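Local structure of heme-binding protein A (Haemophilus parasuis 29755, 3TPA) at residues T9-A15 / E240-F246; T400-F405 / N436-W440; S129-S133 / I144-N150. The protein probably binds glutathione as a periplasmic solute-binding protein of the Pasteurellaceae-specific GbpA family, despite its name as a heme-binding protein. The protein carries 1 engineered substitution. All coordinates share one frame. Residue numbers count along the deposited sequence, not the author numbering.

Contact 1 of 3, residues T9-A15 / E240-F246; sequences TLVNCIA and ECDVIDF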
loop_
_atom_site.group_PDB
_atom_site.type_symbol
_atom_site.label_atom_id
_atom_site.label_comp_id
_atom_site.label_asym_id
_atom_site.label_seq_id
_atom_site.Cartn_x
_atom_site.Cartn_y
_atom_site.Cartn_z
ATOM N N THR A 9 -10.043 20.470 18.903
ATOM C CA THR A 9 -8.722 19.860 18.882
ATOM C C THR A 9 -8.829 18.347 18.791
ATOM O O THR A 9 -9.223 17.704 19.750
ATOM C CB THR A 9 -7.946 20.204 20.149
ATOM O OG1 THR A 9 -7.742 21.619 20.210
ATOM C CG2 THR A 9 -6.604 19.493 20.160
ATOM N N LEU A 10 -8.475 17.782 17.638
ATOM C CA LEU A 10 -8.498 16.341 17.473
ATOM C C LEU A 10 -7.252 15.714 18.092
ATOM O O LEU A 10 -6.131 16.146 17.826
ATOM C CB LEU A 10 -8.593 15.977 15.985
ATOM C CG LEU A 10 -8.770 14.494 15.653
ATOM C CD1 LEU A 10 -9.709 14.333 14.478
ATOM C CD2 LEU A 10 -7.439 13.839 15.364
ATOM N N VAL A 11 -7.450 14.699 18.929
ATOM C CA VAL A 11 -6.328 13.985 19.532
ATOM C C VAL A 11 -6.136 12.617 18.869
ATOM O O VAL A 11 -7.003 11.740 18.959
ATOM C CB VAL A 11 -6.497 13.844 21.067
ATOM C CG1 VAL A 11 -5.369 13.006 21.663
ATOM C CG2 VAL A 11 -6.547 15.214 21.727
ATOM N N ASN A 12 -5.001 12.450 18.192
ATOM C CA ASN A 12 -4.682 11.212 17.472
ATOM C C ASN A 12 -3.641 10.448 18.271
ATOM O O ASN A 12 -2.501 10.886 18.398
ATOM C CB ASN A 12 -4.165 11.532 16.056
ATOM C CG ASN A 12 -3.889 10.274 15.200
ATOM O OD1 ASN A 12 -4.411 9.192 15.447
ATOM N ND2 ASN A 12 -3.055 10.434 14.189
ATOM N N CYS A 13 -4.031 9.306 18.821
ATOM C CA CYS A 13 -3.141 8.573 19.715
ATOM C C CYS A 13 -2.468 7.460 18.967
ATOM O O CYS A 13 -3.120 6.502 18.552
ATOM C CB CYS A 13 -3.908 8.004 20.911
ATOM S SG CYS A 13 -4.566 9.264 21.993
ATOM N N ILE A 14 -1.157 7.595 18.805
ATOM C CA ILE A 14 -0.386 6.684 17.981
ATOM C C ILE A 14 0.627 5.863 18.775
ATOM O O ILE A 14 1.137 6.304 19.801
ATOM C CB ILE A 14 0.327 7.450 16.858
ATOM C CG1 ILE A 14 1.150 8.597 17.451
ATOM C CG2 ILE A 14 -0.696 7.992 15.867
ATOM C CD1 ILE A 14 2.037 9.288 16.442
ATOM N N ALA A 15 0.927 4.673 18.270
ATOM C CA ALA A 15 1.749 3.708 18.990
ATOM C C ALA A 15 3.227 4.080 19.058
ATOM O O ALA A 15 3.878 3.852 20.075
ATOM C CB ALA A 15 1.587 2.333 18.387
ATOM N N GLU A 240 -10.356 10.453 25.743
ATOM C CA GLU A 240 -9.049 11.107 25.895
ATOM C C GLU A 240 -8.221 10.917 24.624
ATOM O O GLU A 240 -7.138 11.493 24.468
ATOM C CB GLU A 240 -8.300 10.578 27.121
ATOM C CG GLU A 240 -8.913 11.057 28.431
ATOM C CD GLU A 240 -8.728 10.078 29.579
ATOM O OE1 GLU A 240 -7.628 9.504 29.734
ATOM O OE2 GLU A 240 -9.698 9.885 30.336
ATOM N N CYS A 241 -8.750 10.078 23.737
ATOM C CA CYS A 241 -8.249 9.920 22.376
ATOM C C CYS A 241 -9.446 10.019 21.447
ATOM O O CYS A 241 -10.538 9.531 21.774
ATOM C CB CYS A 241 -7.580 8.557 22.193
ATOM S SG CYS A 241 -6.007 8.319 23.059
ATOM N N ASP A 242 -9.255 10.649 20.291
ATOM C CA ASP A 242 -10.301 10.662 19.264
ATOM C C ASP A 242 -10.095 9.576 18.210
ATOM O O ASP A 242 -11.056 9.090 17.626
ATOM C CB ASP A 242 -10.378 12.024 18.603
ATOM C CG ASP A 242 -10.827 13.089 19.563
ATOM O OD1 ASP A 242 -11.926 12.933 20.128
ATOM O OD2 ASP A 242 -10.077 14.059 19.769
ATOM N N VAL A 243 -8.838 9.206 17.968
ATOM C CA VAL A 243 -8.503 8.166 17.000
ATOM C C VAL A 243 -7.368 7.362 17.607
ATOM O O VAL A 243 -6.531 7.930 18.287
ATOM C CB VAL A 243 -7.964 8.767 15.662
ATOM C CG1 VAL A 243 -7.866 7.698 14.555
ATOM C CG2 VAL A 243 -8.791 9.958 15.199
ATOM N N ILE A 244 -7.320 6.058 17.349
ATOM C CA ILE A 244 -6.156 5.266 17.728
ATOM C C ILE A 244 -5.672 4.421 16.559
ATOM O O ILE A 244 -6.430 4.128 15.630
ATOM C CB ILE A 244 -6.443 4.337 18.937
ATOM C CG1 ILE A 244 -7.469 3.263 18.556
ATOM C CG2 ILE A 244 -6.904 5.153 20.146
ATOM C CD1 ILE A 244 -7.566 2.121 19.559
ATOM N N ASP A 245 -4.403 4.034 16.601
ATOM C CA ASP A 245 -3.871 3.123 15.600
ATOM C C ASP A 245 -3.500 1.779 16.240
ATOM O O ASP A 245 -3.565 1.620 17.460
ATOM C CB ASP A 245 -2.689 3.747 14.841
ATOM C CG ASP A 245 -1.459 3.956 15.704
ATOM O OD1 ASP A 245 -1.538 3.788 16.942
ATOM O OD2 ASP A 245 -0.403 4.314 15.130
ATOM N N PHE A 246 -3.143 0.819 15.392
ATOM C CA PHE A 246 -2.776 -0.538 15.815
ATOM C C PHE A 246 -3.570 -1.044 17.026
ATOM O O PHE A 246 -2.995 -1.410 18.042
ATOM C CB PHE A 246 -1.260 -0.642 16.056
ATOM C CG PHE A 246 -0.430 -0.389 14.807
ATOM C CD1 PHE A 246 -0.212 -1.394 13.881
ATOM C CD2 PHE A 246 0.100 0.862 14.554
ATOM C CE1 PHE A 246 0.542 -1.152 12.716
ATOM C CE2 PHE A 246 0.851 1.109 13.398
ATOM C CZ PHE A 246 1.074 0.104 12.480
#
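Parallel strand pairing in a mixed sheet, where strand 9-14 runs between 220-225 and the edge strand 243-244, rests on three short hydrogen bonds: Val11 N to Asp242 OD2 (2.8 Å), Asp242 N to Val11 O (2.8 Å) and Cys13 N to Val243 O (2.9 Å). Val11 O also accepts from Val243 N (3.3 Å); Asp245 N to Cys13 O, at 3.4 Å, is weak. Asp242 OD2 forms a salt bridge with Arg493 as well, whereas at the other end Ala15 N makes weak bonds to Asp245 OD1 (2.9 Å) and OD2 (3.4 Å). A disulfide, Cys13 SG to Cys241 SG at 2.0 Å, ties the N-terminal strand to the loop leading into strand 243-244, more than 200 residues later. Val243 and Ile244 pack on strand 478-491, and Ile244 also on helix 229-237. Between the two segments apolar contacts are few: Leu10 CD2 meets Val243 CG2 at 4.1 Å, and Cys13 CB approaches Ile244 CG2 at 4.2 Å.

Contact 2 of 3, residues T400-F405 / N436-W440; sequences TREGEF and NYSRW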
loop_
_atom_site.group_PDB
_atom_site.type_symbol
_atom_site.label_atom_id
_atom_site.label_comp_id
_atom_site.label_asym_id
_atom_site.label_seq_id
_atom_site.Cartn_x
_atom_site.Cartn_y
_atom_site.Cartn_z
ATOM N N THR A 400 13.539 -18.523 -1.397
ATOM C CA THR A 400 12.248 -18.580 -2.057
ATOM C C THR A 400 12.399 -17.989 -3.461
ATOM O O THR A 400 12.005 -18.617 -4.447
ATOM C CB THR A 400 11.152 -17.848 -1.262
ATOM O OG1 THR A 400 10.824 -18.603 -0.091
ATOM C CG2 THR A 400 9.894 -17.698 -2.103
ATOM N N ARG A 401 12.974 -16.784 -3.543
ATOM C CA ARG A 401 13.210 -16.140 -4.829
ATOM C C ARG A 401 14.000 -17.060 -5.764
ATOM O O ARG A 401 13.737 -17.117 -6.962
ATOM C CB ARG A 401 13.932 -14.798 -4.636
ATOM C CG ARG A 401 13.112 -13.776 -3.849
ATOM C CD ARG A 401 13.776 -12.402 -3.809
ATOM N NE ARG A 401 14.947 -12.357 -2.934
ATOM C CZ ARG A 401 14.966 -11.794 -1.726
ATOM N NH1 ARG A 401 13.880 -11.219 -1.232
ATOM N NH2 ARG A 401 16.078 -11.797 -1.007
ATOM N N GLU A 402 14.954 -17.795 -5.208
ATOM C CA GLU A 402 15.786 -18.687 -6.017
ATOM C C GLU A 402 15.148 -20.025 -6.367
ATOM O O GLU A 402 15.732 -20.813 -7.101
ATOM C CB GLU A 402 17.130 -18.913 -5.328
ATOM C CG GLU A 402 17.980 -17.657 -5.276
ATOM C CD GLU A 402 19.159 -17.812 -4.357
ATOM O OE1 GLU A 402 19.229 -18.852 -3.670
ATOM O OE2 GLU A 402 20.004 -16.893 -4.318
ATOM N N GLY A 403 13.956 -20.295 -5.845
ATOM C CA GLY A 403 13.244 -21.511 -6.228
ATOM C C GLY A 403 13.593 -22.772 -5.455
ATOM O O GLY A 403 13.335 -23.880 -5.921
ATOM N N GLU A 404 14.168 -22.619 -4.268
ATOM C CA GLU A 404 14.410 -23.771 -3.397
ATOM C C GLU A 404 13.163 -24.305 -2.687
ATOM O O GLU A 404 13.091 -25.489 -2.359
ATOM C CB GLU A 404 15.454 -23.440 -2.335
ATOM C CG GLU A 404 16.877 -23.361 -2.848
ATOM C CD GLU A 404 17.878 -23.305 -1.715
ATOM O OE1 GLU A 404 17.859 -24.216 -0.852
ATOM O OE2 GLU A 404 18.668 -22.339 -1.680
ATOM N N PHE A 405 12.187 -23.442 -2.426
ATOM C CA PHE A 405 11.015 -23.875 -1.669
ATOM C C PHE A 405 10.120 -24.754 -2.524
ATOM O O PHE A 405 10.287 -24.827 -3.759
ATOM C CB PHE A 405 10.208 -22.671 -1.175
ATOM C CG PHE A 405 9.334 -22.058 -2.231
ATOM C CD1 PHE A 405 7.951 -22.107 -2.120
ATOM C CD2 PHE A 405 9.894 -21.466 -3.348
ATOM C CE1 PHE A 405 7.132 -21.550 -3.099
ATOM C CE2 PHE A 405 9.091 -20.917 -4.335
ATOM C CZ PHE A 405 7.702 -20.956 -4.205
ATOM N N ASN A 436 7.977 -13.059 -8.280
ATOM C CA ASN A 436 7.111 -14.114 -8.798
ATOM C C ASN A 436 7.665 -15.393 -8.218
ATOM O O ASN A 436 8.488 -16.084 -8.836
ATOM C CB ASN A 436 7.097 -14.101 -10.347
ATOM C CG ASN A 436 6.302 -15.258 -10.962
ATOM O OD1 ASN A 436 5.945 -16.211 -10.280
ATOM N ND2 ASN A 436 6.051 -15.180 -12.283
ATOM N N TYR A 437 7.242 -15.676 -6.988
ATOM C CA TYR A 437 7.761 -16.799 -6.213
ATOM C C TYR A 437 7.398 -18.130 -6.867
ATOM O O TYR A 437 8.230 -19.030 -6.952
ATOM C CB TYR A 437 7.182 -16.773 -4.810
ATOM C CG TYR A 437 7.690 -15.655 -3.928
ATOM C CD1 TYR A 437 8.763 -14.871 -4.307
ATOM C CD2 TYR A 437 7.109 -15.414 -2.691
ATOM C CE1 TYR A 437 9.236 -13.867 -3.492
ATOM C CE2 TYR A 437 7.577 -14.415 -1.867
ATOM C CZ TYR A 437 8.645 -13.646 -2.270
ATOM O OH TYR A 437 9.107 -12.649 -1.439
ATOM N N SER A 438 6.159 -18.239 -7.340
ATOM C CA SER A 438 5.685 -19.483 -7.961
ATOM C C SER A 438 6.420 -19.854 -9.260
ATOM O O SER A 438 6.428 -21.018 -9.655
ATOM C CB SER A 438 4.170 -19.416 -8.229
ATOM O OG SER A 438 3.884 -18.575 -9.333
ATOM N N ARG A 439 7.018 -18.867 -9.922
ATOM C CA ARG A 439 7.738 -19.091 -11.190
ATOM C C ARG A 439 6.813 -19.408 -12.347
ATOM O O ARG A 439 7.261 -19.835 -13.410
ATOM C CB ARG A 439 8.779 -20.211 -11.072
ATOM C CG ARG A 439 9.739 -20.062 -9.893
ATOM C CD ARG A 439 11.173 -20.426 -10.342
ATOM N NE ARG A 439 12.147 -19.763 -9.496
ATOM C CZ ARG A 439 13.362 -19.424 -9.876
ATOM N NH1 ARG A 439 13.783 -19.682 -11.102
ATOM N NH2 ARG A 439 14.151 -18.823 -9.013
ATOM N N TRP A 440 5.518 -19.206 -12.149
ATOM C CA TRP A 440 4.555 -19.489 -13.208
ATOM C C TRP A 440 4.568 -18.390 -14.262
ATOM O O TRP A 440 4.736 -17.209 -13.944
ATOM C CB TRP A 440 3.147 -19.624 -12.634
ATOM C CG TRP A 440 2.072 -19.831 -13.680
ATOM C CD1 TRP A 440 1.780 -20.993 -14.349
ATOM C CD2 TRP A 440 1.134 -18.856 -14.148
ATOM N NE1 TRP A 440 0.731 -20.782 -15.230
ATOM C CE2 TRP A 440 0.312 -19.485 -15.108
ATOM C CE3 TRP A 440 0.906 -17.510 -13.846
ATOM C CZ2 TRP A 440 -0.705 -18.815 -15.768
ATOM C CZ3 TRP A 440 -0.111 -16.838 -14.520
ATOM C CH2 TRP A 440 -0.890 -17.492 -15.476
HETATM O O HOH W 1 10.849 -18.663 -7.064
HETATM O O HOH W 2 11.246 -16.012 -8.501
HETATM O O HOH W 3 11.200 -11.018 -2.119
#
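Helix 393-401 ends against the loop 436-440, where a CH-pi contact, an arginine and bound waters join the two segments. Thr400 points its CA-to-CB bond toward the loop and sets CG2 over the face of the Tyr437 ring, 3.6 Å from its centroid. Water 1 lies 2.9 Å from Thr400 O and 2.6 Å from Tyr437 O and accepts from Arg439 NE (3.0 Å). Arg401 O, one of the last carbonyls of the helix, takes a hydrogen bond from Arg439 NH2 at 2.7 Å. At the far end of Arg401, water 3 lies 2.8 Å from NH1 and 2.7 Å from Tyr437 OH, bridging the two side chains. Gly403, with phi at 85°, terminates the helix in a Schellman motif and its N bonds back to Thr400 O (2.9 Å); a CB there would jam against the preceding carbonyl O, which by itself calls for glycine, and would come within 3.0 Å of Arg439 NE. Phe405 then turns its ring edge to the loop, CE2 lying 3.3 Å from Tyr437 O. Tyr410, on strand 407-413, packs edge-to-face with both Phe405 and Tyr437 and hydrogen-bonds Thr400 OG1, which also bonds Phe396 O within the helix, while Trp356 of strand 351-356 touches Thr400 and Phe405. The helix end and the loop therefore meet beside neighbouring strands of the six-stranded mixed sheet.

Contact 3 of 3, residues S129-S133 / I144-N150; sequences SILKS and ITLNKPN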
loop_
_atom_site.group_PDB
_atom_site.type_symbol
_atom_site.label_atom_id
_atom_site.label_comp_id
_atom_site.label_asym_id
_atom_site.label_seq_id
_atom_site.Cartn_x
_atom_site.Cartn_y
_atom_site.Cartn_z
ATOM N N SER A 129 13.313 3.449 -13.821
ATOM C CA SER A 129 13.242 2.828 -15.132
ATOM C C SER A 129 12.024 3.292 -15.931
ATOM O O SER A 129 12.030 3.256 -17.155
ATOM C CB SER A 129 13.238 1.302 -14.992
ATOM O OG SER A 129 12.162 0.862 -14.192
ATOM N N ILE A 130 10.980 3.727 -15.232
ATOM C CA ILE A 130 9.759 4.197 -15.882
ATOM C C ILE A 130 9.856 5.668 -16.309
ATOM O O ILE A 130 9.350 6.060 -17.358
ATOM C CB ILE A 130 8.552 4.009 -14.946
ATOM C CG1 ILE A 130 8.244 2.517 -14.799
ATOM C CG2 ILE A 130 7.341 4.767 -15.465
ATOM C CD1 ILE A 130 7.149 2.198 -13.813
ATOM N N LEU A 131 10.521 6.476 -15.486
ATOM C CA LEU A 131 10.556 7.921 -15.668
ATOM C C LEU A 131 11.668 8.375 -16.609
ATOM O O LEU A 131 12.849 8.134 -16.347
ATOM C CB LEU A 131 10.778 8.594 -14.313
ATOM C CG LEU A 131 9.804 9.660 -13.819
ATOM C CD1 LEU A 131 10.408 10.375 -12.616
ATOM C CD2 LEU A 131 9.469 10.652 -14.919
ATOM N N LYS A 132 11.323 9.058 -17.690
ATOM C CA LYS A 132 12.382 9.555 -18.549
ATOM C C LYS A 132 12.796 10.961 -18.136
ATOM O O LYS A 132 13.983 11.269 -18.062
ATOM C CB LYS A 132 11.990 9.535 -20.027
ATOM C CG LYS A 132 13.028 10.201 -20.936
ATOM C CD LYS A 132 12.631 10.119 -22.412
ATOM C CE LYS A 132 13.331 8.967 -23.120
ATOM N NZ LYS A 132 12.811 8.761 -24.501
ATOM N N SER A 133 11.818 11.818 -17.867
ATOM C CA SER A 133 12.150 13.203 -17.571
ATOM C C SER A 133 10.993 13.990 -16.980
ATOM O O SER A 133 9.827 13.698 -17.228
ATOM C CB SER A 133 12.671 13.902 -18.836
ATOM O OG SER A 133 11.639 14.033 -19.794
ATOM N N ILE A 144 5.993 15.616 -17.952
ATOM C CA ILE A 144 6.671 14.396 -17.531
ATOM C C ILE A 144 6.597 13.387 -18.659
ATOM O O ILE A 144 5.526 13.117 -19.178
ATOM C CB ILE A 144 6.074 13.793 -16.225
ATOM C CG1 ILE A 144 6.234 14.763 -15.043
ATOM C CG2 ILE A 144 6.760 12.468 -15.875
ATOM C CD1 ILE A 144 5.651 14.239 -13.728
ATOM N N THR A 145 7.739 12.834 -19.038
ATOM C CA THR A 145 7.803 11.860 -20.121
ATOM C C THR A 145 8.265 10.508 -19.602
ATOM O O THR A 145 9.215 10.442 -18.819
ATOM C CB THR A 145 8.784 12.339 -21.202
ATOM O OG1 THR A 145 8.373 13.632 -21.667
ATOM C CG2 THR A 145 8.839 11.353 -22.391
ATOM N N LEU A 146 7.600 9.439 -20.036
ATOM C CA LEU A 146 7.961 8.074 -19.618
ATOM C C LEU A 146 8.796 7.334 -20.657
ATOM O O LEU A 146 8.702 7.603 -21.845
ATOM C CB LEU A 146 6.707 7.239 -19.335
ATOM C CG LEU A 146 5.669 7.858 -18.388
ATOM C CD1 LEU A 146 4.612 6.837 -18.047
ATOM C CD2 LEU A 146 6.340 8.405 -17.125
ATOM N N ASN A 147 9.591 6.373 -20.196
ATOM C CA ASN A 147 10.335 5.509 -21.098
ATOM C C ASN A 147 9.417 4.559 -21.859
ATOM O O ASN A 147 9.709 4.201 -22.984
ATOM C CB ASN A 147 11.389 4.722 -20.326
ATOM C CG ASN A 147 12.550 5.584 -19.899
ATOM O OD1 ASN A 147 12.947 6.506 -20.604
ATOM N ND2 ASN A 147 13.108 5.285 -18.749
ATOM N N LYS A 148 8.321 4.137 -21.234
ATOM C CA LYS A 148 7.300 3.370 -21.938
ATOM C C LYS A 148 5.955 3.655 -21.307
ATOM O O LYS A 148 5.905 4.182 -20.211
ATOM C CB LYS A 148 7.620 1.867 -21.966
ATOM C CG LYS A 148 7.728 1.178 -20.617
ATOM C CD LYS A 148 8.291 -0.247 -20.770
ATOM C CE LYS A 148 7.311 -1.181 -21.470
ATOM N NZ LYS A 148 7.871 -2.549 -21.690
ATOM N N PRO A 149 4.857 3.346 -22.014
ATOM C CA PRO A 149 3.552 3.702 -21.453
ATOM C C PRO A 149 3.300 2.927 -20.183
ATOM O O PRO A 149 3.690 1.759 -20.085
ATOM C CB PRO A 149 2.570 3.259 -22.539
ATOM C CG PRO A 149 3.383 3.225 -23.800
ATOM C CD PRO A 149 4.745 2.789 -23.374
ATOM N N ASN A 150 2.653 3.576 -19.223
ATOM C CA ASN A 150 2.378 2.951 -17.956
ATOM C C ASN A 150 1.170 3.608 -17.316
ATOM O O ASN A 150 1.302 4.613 -16.631
ATOM C CB ASN A 150 3.580 3.085 -17.021
ATOM C CG ASN A 150 3.355 2.402 -15.704
ATOM O OD1 ASN A 150 2.901 3.019 -14.741
ATOM N ND2 ASN A 150 3.667 1.116 -15.648
HETATM O O HOH W 4 15.030 6.644 -17.127
HETATM O O HOH W 5 9.718 8.162 -24.344
HETATM O O HOH W 6 9.440 15.498 -19.969
#
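A classic beta bulge shapes the start of the hairpin formed by strands 131-136 and 141-146, with Lys132 and Ser133 both facing Thr145. The backbone shows it directly: Thr145 O accepts from Lys132 N at 2.8 Å and from Ser133 N at 3.1 Å, and Thr145 N returns a bond to Ser133 O at 2.9 Å. Ser133 and Thr145 form an antiparallel hydrogen-bonded pair with their side chains on one face, where water 6 lies 2.6 Å from Ser133 OG and 2.7 Å from Thr145 OG1. Leu131 and Leu146 form the non-hydrogen-bonded pair, one residue out of step with it. The extra residue, Lys132, has helix-like backbone angles (-91°/-44°) within the strand.

Beyond the bulge, Asn147 fastens the chain leaving the hairpin to the end of helix 127-130. Its N donates to Ile130 O (2.9 Å), and its side-chain ND2 donates to Ser129 O (2.8 Å) and to water 4 (2.9 Å), which in turn donates to Leu131 O (2.8 Å). Apolar side-chain ends meet as well: Leu131 CD2 meets Ile144 CG2 at 3.4 Å, and Ile130 CG2 lies 4.1 Å from Leu146 CD2. Phe101 of helix 94-105 touches Leu131 and Ile144, while Phe153 of helix 153-156 packs on Ile144 and Leu146. Strand 131-136 is an outermost strand of a five-stranded antiparallel sheet, and strand 141-146 pairs on its other side with strand 69-74.

In the fold
The three contacts belong to three different sheets or their margins. Contact 1 lies on the opposite side of the chain's centre from both others: its centre is 41 Å from that of contact 2 and 40 Å from that of contact 3. Contacts 2 and 3 are nearer, with centres 29 Å and nearest atoms about 16 Å apart, yet they do not touch. In sequence, contact 3 is nested inside the long loop closed by contact 1, whereas contact 2 follows both. Strand 478-491 runs in the six-stranded sheet bordering contact 2 and also packs against Val243 and Ile244 of contact 1, linking two otherwise distant regions of this solute-binding fold.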